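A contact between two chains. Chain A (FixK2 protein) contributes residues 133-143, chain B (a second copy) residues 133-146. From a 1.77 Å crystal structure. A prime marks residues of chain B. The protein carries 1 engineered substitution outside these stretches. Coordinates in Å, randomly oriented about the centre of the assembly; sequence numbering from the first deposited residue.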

# COMPACT_ATOMS: atom_id res chain seq x y z
N LYS A 133 2.43 -12.43 -16.34
CA LYS A 133 2.14 -10.99 -16.55
C LYS A 133 1.07 -10.52 -15.59
O LYS A 133 1.16 -9.41 -15.04
CB LYS A 133 1.68 -10.80 -18.00
CG LYS A 133 1.12 -9.41 -18.24
N LEU A 134 0.07 -11.36 -15.34
CA LEU A 134 -0.96 -10.99 -14.34
C LEU A 134 -0.36 -10.78 -12.95
O LEU A 134 -0.60 -9.76 -12.28
CB LEU A 134 -2.09 -12.03 -14.31
CG LEU A 134 -2.98 -12.09 -15.57
CD1 LEU A 134 -3.94 -13.26 -15.42
CD2 LEU A 134 -3.76 -10.71 -15.91
N TRP A 135 0.46 -11.73 -12.51
CA TRP A 135 1.21 -11.56 -11.25
C TRP A 135 2.04 -10.28 -11.29
O TRP A 135 2.01 -9.46 -10.35
CB TRP A 135 2.13 -12.77 -11.08
CG TRP A 135 2.85 -12.76 -9.77
CD1 TRP A 135 2.57 -12.01 -8.65
CD2 TRP A 135 4.00 -13.54 -9.46
NE1 TRP A 135 3.49 -12.33 -7.65
CE2 TRP A 135 4.38 -13.26 -8.14
CE3 TRP A 135 4.76 -14.46 -10.20
CZ2 TRP A 135 5.49 -13.88 -7.52
CZ3 TRP A 135 5.88 -15.08 -9.57
CH2 TRP A 135 6.21 -14.77 -8.26
N ALA A 136 2.76 -10.06 -12.39
CA ALA A 136 3.56 -8.82 -12.51
C ALA A 136 2.69 -7.58 -12.39
O ALA A 136 3.12 -6.59 -11.80
CB ALA A 136 4.36 -8.81 -13.83
N MET A 137 1.48 -7.59 -12.95
CA MET A 137 0.62 -6.39 -12.82
C MET A 137 0.31 -6.11 -11.36
O MET A 137 0.45 -4.96 -10.88
CB MET A 137 -0.67 -6.58 -13.64
CG MET A 137 -0.32 -6.61 -15.15
SD MET A 137 -1.59 -7.17 -16.32
CE MET A 137 -2.93 -6.13 -15.75
N THR A 138 -0.15 -7.13 -10.66
CA THR A 138 -0.50 -6.96 -9.25
C THR A 138 0.75 -6.54 -8.47
O THR A 138 0.72 -5.72 -7.50
CB THR A 138 -1.10 -8.31 -8.76
OG1 THR A 138 -2.30 -8.54 -9.49
CG2 THR A 138 -1.39 -8.27 -7.18
N ALA A 139 1.90 -7.10 -8.84
CA ALA A 139 3.13 -6.74 -8.10
C ALA A 139 3.50 -5.28 -8.31
O ALA A 139 4.07 -4.64 -7.40
CB ALA A 139 4.30 -7.65 -8.48
N GLY A 140 3.22 -4.74 -9.51
CA GLY A 140 3.50 -3.33 -9.75
C GLY A 140 2.58 -2.46 -8.93
O GLY A 140 3.00 -1.39 -8.47
N GLU A 141 1.32 -2.90 -8.76
CA GLU A 141 0.38 -2.18 -7.86
C GLU A 141 0.87 -2.20 -6.42
O GLU A 141 0.79 -1.18 -5.70
CB GLU A 141 -0.99 -2.87 -7.90
CG GLU A 141 -1.67 -2.64 -9.28
CD GLU A 141 -3.03 -3.36 -9.34
OE1 GLU A 141 -3.95 -2.96 -8.59
OE2 GLU A 141 -3.16 -4.31 -10.12
N LEU A 142 1.40 -3.35 -5.99
CA LEU A 142 1.97 -3.47 -4.65
C LEU A 142 3.18 -2.52 -4.45
O LEU A 142 3.31 -1.86 -3.37
CB LEU A 142 2.34 -4.92 -4.38
CG LEU A 142 3.01 -5.19 -3.01
CD1 LEU A 142 2.13 -4.79 -1.80
CD2 LEU A 142 3.41 -6.69 -2.92
N ARG A 143 4.07 -2.44 -5.43
CA ARG A 143 5.24 -1.58 -5.32
C ARG A 143 4.74 -0.14 -5.20
O ARG A 143 5.22 0.61 -4.36
CB ARG A 143 6.11 -1.73 -6.55
CG ARG A 143 7.34 -0.83 -6.58
CD ARG A 143 8.24 -1.16 -7.80
NE ARG A 143 7.54 -0.93 -9.07
CZ ARG A 143 7.12 -1.88 -9.91
NH1 ARG A 143 7.32 -3.19 -9.66
NH2 ARG A 143 6.48 -1.51 -11.02
N LYS B 133 -1.11 -19.52 -6.78
CA LYS B 133 -0.89 -19.28 -5.34
C LYS B 133 0.15 -18.19 -5.12
O LYS B 133 0.02 -17.37 -4.23
CB LYS B 133 -0.48 -20.61 -4.69
CG LYS B 133 -0.09 -20.47 -3.23
CD LYS B 133 -1.26 -19.97 -2.36
CE LYS B 133 -0.92 -20.14 -0.86
NZ LYS B 133 -2.08 -19.92 0.06
N LEU B 134 1.20 -18.14 -5.94
CA LEU B 134 2.11 -16.99 -5.85
C LEU B 134 1.41 -15.66 -6.11
O LEU B 134 1.56 -14.70 -5.35
CB LEU B 134 3.27 -17.17 -6.82
CG LEU B 134 4.07 -18.42 -6.48
CD1 LEU B 134 5.07 -18.55 -7.58
CD2 LEU B 134 4.76 -18.34 -5.02
N TRP B 135 0.60 -15.61 -7.16
CA TRP B 135 -0.13 -14.34 -7.43
C TRP B 135 -1.02 -14.00 -6.25
O TRP B 135 -1.08 -12.85 -5.78
CB TRP B 135 -1.00 -14.57 -8.64
CG TRP B 135 -1.78 -13.37 -9.10
CD1 TRP B 135 -1.58 -12.08 -8.77
CD2 TRP B 135 -2.91 -13.42 -9.97
NE1 TRP B 135 -2.54 -11.29 -9.42
CE2 TRP B 135 -3.35 -12.11 -10.16
CE3 TRP B 135 -3.58 -14.46 -10.63
CZ2 TRP B 135 -4.45 -11.81 -11.00
CZ3 TRP B 135 -4.66 -14.16 -11.44
CH2 TRP B 135 -5.08 -12.85 -11.62
N ALA B 136 -1.73 -14.99 -5.74
CA ALA B 136 -2.57 -14.78 -4.53
C ALA B 136 -1.81 -14.24 -3.35
O ALA B 136 -2.34 -13.42 -2.58
CB ALA B 136 -3.30 -16.08 -4.15
N MET B 137 -0.56 -14.68 -3.16
CA MET B 137 0.22 -14.16 -2.03
C MET B 137 0.51 -12.67 -2.19
O MET B 137 0.31 -11.87 -1.26
CB MET B 137 1.51 -14.99 -1.86
CG MET B 137 1.16 -16.45 -1.65
SD MET B 137 2.59 -17.57 -1.52
CE MET B 137 3.40 -16.60 -0.27
N THR B 138 0.96 -12.28 -3.37
CA THR B 138 1.19 -10.88 -3.67
C THR B 138 -0.11 -10.09 -3.58
O THR B 138 -0.16 -8.97 -3.03
CB THR B 138 1.84 -10.78 -5.06
OG1 THR B 138 3.06 -11.55 -5.02
CG2 THR B 138 2.10 -9.26 -5.48
N ALA B 139 -1.20 -10.66 -4.07
CA ALA B 139 -2.50 -9.97 -3.94
C ALA B 139 -2.94 -9.70 -2.49
O ALA B 139 -3.54 -8.65 -2.18
CB ALA B 139 -3.62 -10.71 -4.73
N GLY B 140 -2.63 -10.64 -1.58
CA GLY B 140 -2.99 -10.43 -0.19
C GLY B 140 -2.12 -9.35 0.41
O GLY B 140 -2.59 -8.59 1.27
N GLU B 141 -0.86 -9.28 -0.01
CA GLU B 141 0.01 -8.17 0.41
C GLU B 141 -0.52 -6.85 -0.08
O GLU B 141 -0.48 -5.84 0.65
CB GLU B 141 1.42 -8.35 -0.14
CG GLU B 141 2.15 -9.61 0.46
CD GLU B 141 3.56 -9.74 -0.14
OE1 GLU B 141 4.44 -8.93 0.22
OE2 GLU B 141 3.77 -10.64 -0.96
N LEU B 142 -0.98 -6.84 -1.31
CA LEU B 142 -1.59 -5.62 -1.89
C LEU B 142 -2.85 -5.19 -1.09
O LEU B 142 -3.05 -3.97 -0.81
CB LEU B 142 -1.88 -5.84 -3.37
CG LEU B 142 -2.63 -4.68 -4.06
CD1 LEU B 142 -1.83 -3.42 -3.97
CD2 LEU B 142 -2.98 -5.07 -5.53
N ARG B 143 -3.71 -6.14 -0.72
CA ARG B 143 -4.94 -5.82 -0.02
C ARG B 143 -4.54 -5.21 1.34
O ARG B 143 -5.08 -4.21 1.78
CB ARG B 143 -5.71 -7.10 0.21
CG ARG B 143 -7.07 -6.90 0.86
CD ARG B 143 -7.77 -8.26 1.07
NE ARG B 143 -9.10 -8.13 1.65
CZ ARG B 143 -9.36 -7.66 2.87
NH1 ARG B 143 -8.36 -7.25 3.65
NH2 ARG B 143 -10.61 -7.58 3.31
N HIS B 144 -3.57 -5.82 2.02
CA HIS B 144 -3.12 -5.24 3.28
C HIS B 144 -2.58 -3.82 3.11
O HIS B 144 -2.88 -2.93 3.95
CB HIS B 144 -2.02 -6.13 3.88
CG HIS B 144 -1.69 -5.79 5.31
ND1 HIS B 144 -0.80 -4.81 5.65
CD2 HIS B 144 -2.13 -6.35 6.48
CE1 HIS B 144 -0.73 -4.73 6.99
NE2 HIS B 144 -1.52 -5.66 7.50
N ALA B 145 -1.83 -3.57 2.02
CA ALA B 145 -1.22 -2.25 1.79
C ALA B 145 -2.29 -1.21 1.47
O ALA B 145 -2.18 -0.05 1.95
CB ALA B 145 -0.13 -2.27 0.63
N GLU B 146 -3.28 -1.62 0.70
CA GLU B 146 -4.44 -0.72 0.37
C GLU B 146 -5.19 -0.28 1.63
O GLU B 146 -5.45 0.92 1.88
CB GLU B 146 -5.42 -1.43 -0.59
CG GLU B 146 -4.81 -1.61 -1.99
CD GLU B 146 -5.60 -2.52 -2.92
OE1 GLU B 146 -6.44 -3.34 -2.47
OE2 GLU B 146 -5.43 -2.40 -4.17

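Two reciprocal hydrogen bonds are the polar core of this contact. Trp135 NE1 donates to Thr138′ OG1 at 2.8 Å with an N-H...O angle of 163°, and Trp135′ NE1 donates to Thr138 OG1 at 2.8 Å and 164°. The near-linear angles and short distances identify both as well-formed bonds, and each hydroxyl lies close to the plane of the indole it meets, where the N-H points. The indole nitrogens, buried with their rings, thus find acceptors across the interface.

The hydrogen bond lies at the ring edge, while one face of each indole packs against the other chain. Leu134 CB lies 4.1 Å from the centroid of the Trp135′ six-membered ring, 14° off its normal, while Trp135 CA sits 4.1 Å from the centroid of the Trp135′ five-membered ring; both are CH-pi contacts, and the same pair recurs with the chains exchanged. The two five-membered rings meet obliquely, with planes at 46° and centroids 5.9 Å apart.

The backbone arrangement matches this reciprocal pattern. Both stretches are helical throughout, and their axes run in roughly the same direction, crossing at 25° with a closest approach of 9.1 Å. Like residues face each other at two levels: Trp135 CA and Trp135′ CA are 4.9 Å apart, Leu142 CA and Leu142′ CA 5.0 Å.

Between these levels, Thr138 uses its other branch for apolar packing. Its CG2 lies 4.0 Å from Thr138′ CG2 and 3.8 Å from Ala139′ CA, and the side chain fits as a knob among Trp135′, Thr138′, Ala139′ and Leu142′; Thr138′ does likewise in chain A. One turn on, Leu142 is a knob among Thr138′, Glu141′, Leu142′ and Ala145′, its CD1 4.2 Å from Ala145′ CB. The CA-to-CB bonds of Ala136 and Arg143 point away in both chains, and neither residue is covered by the other stretch. The two stretches together bury 678 Å².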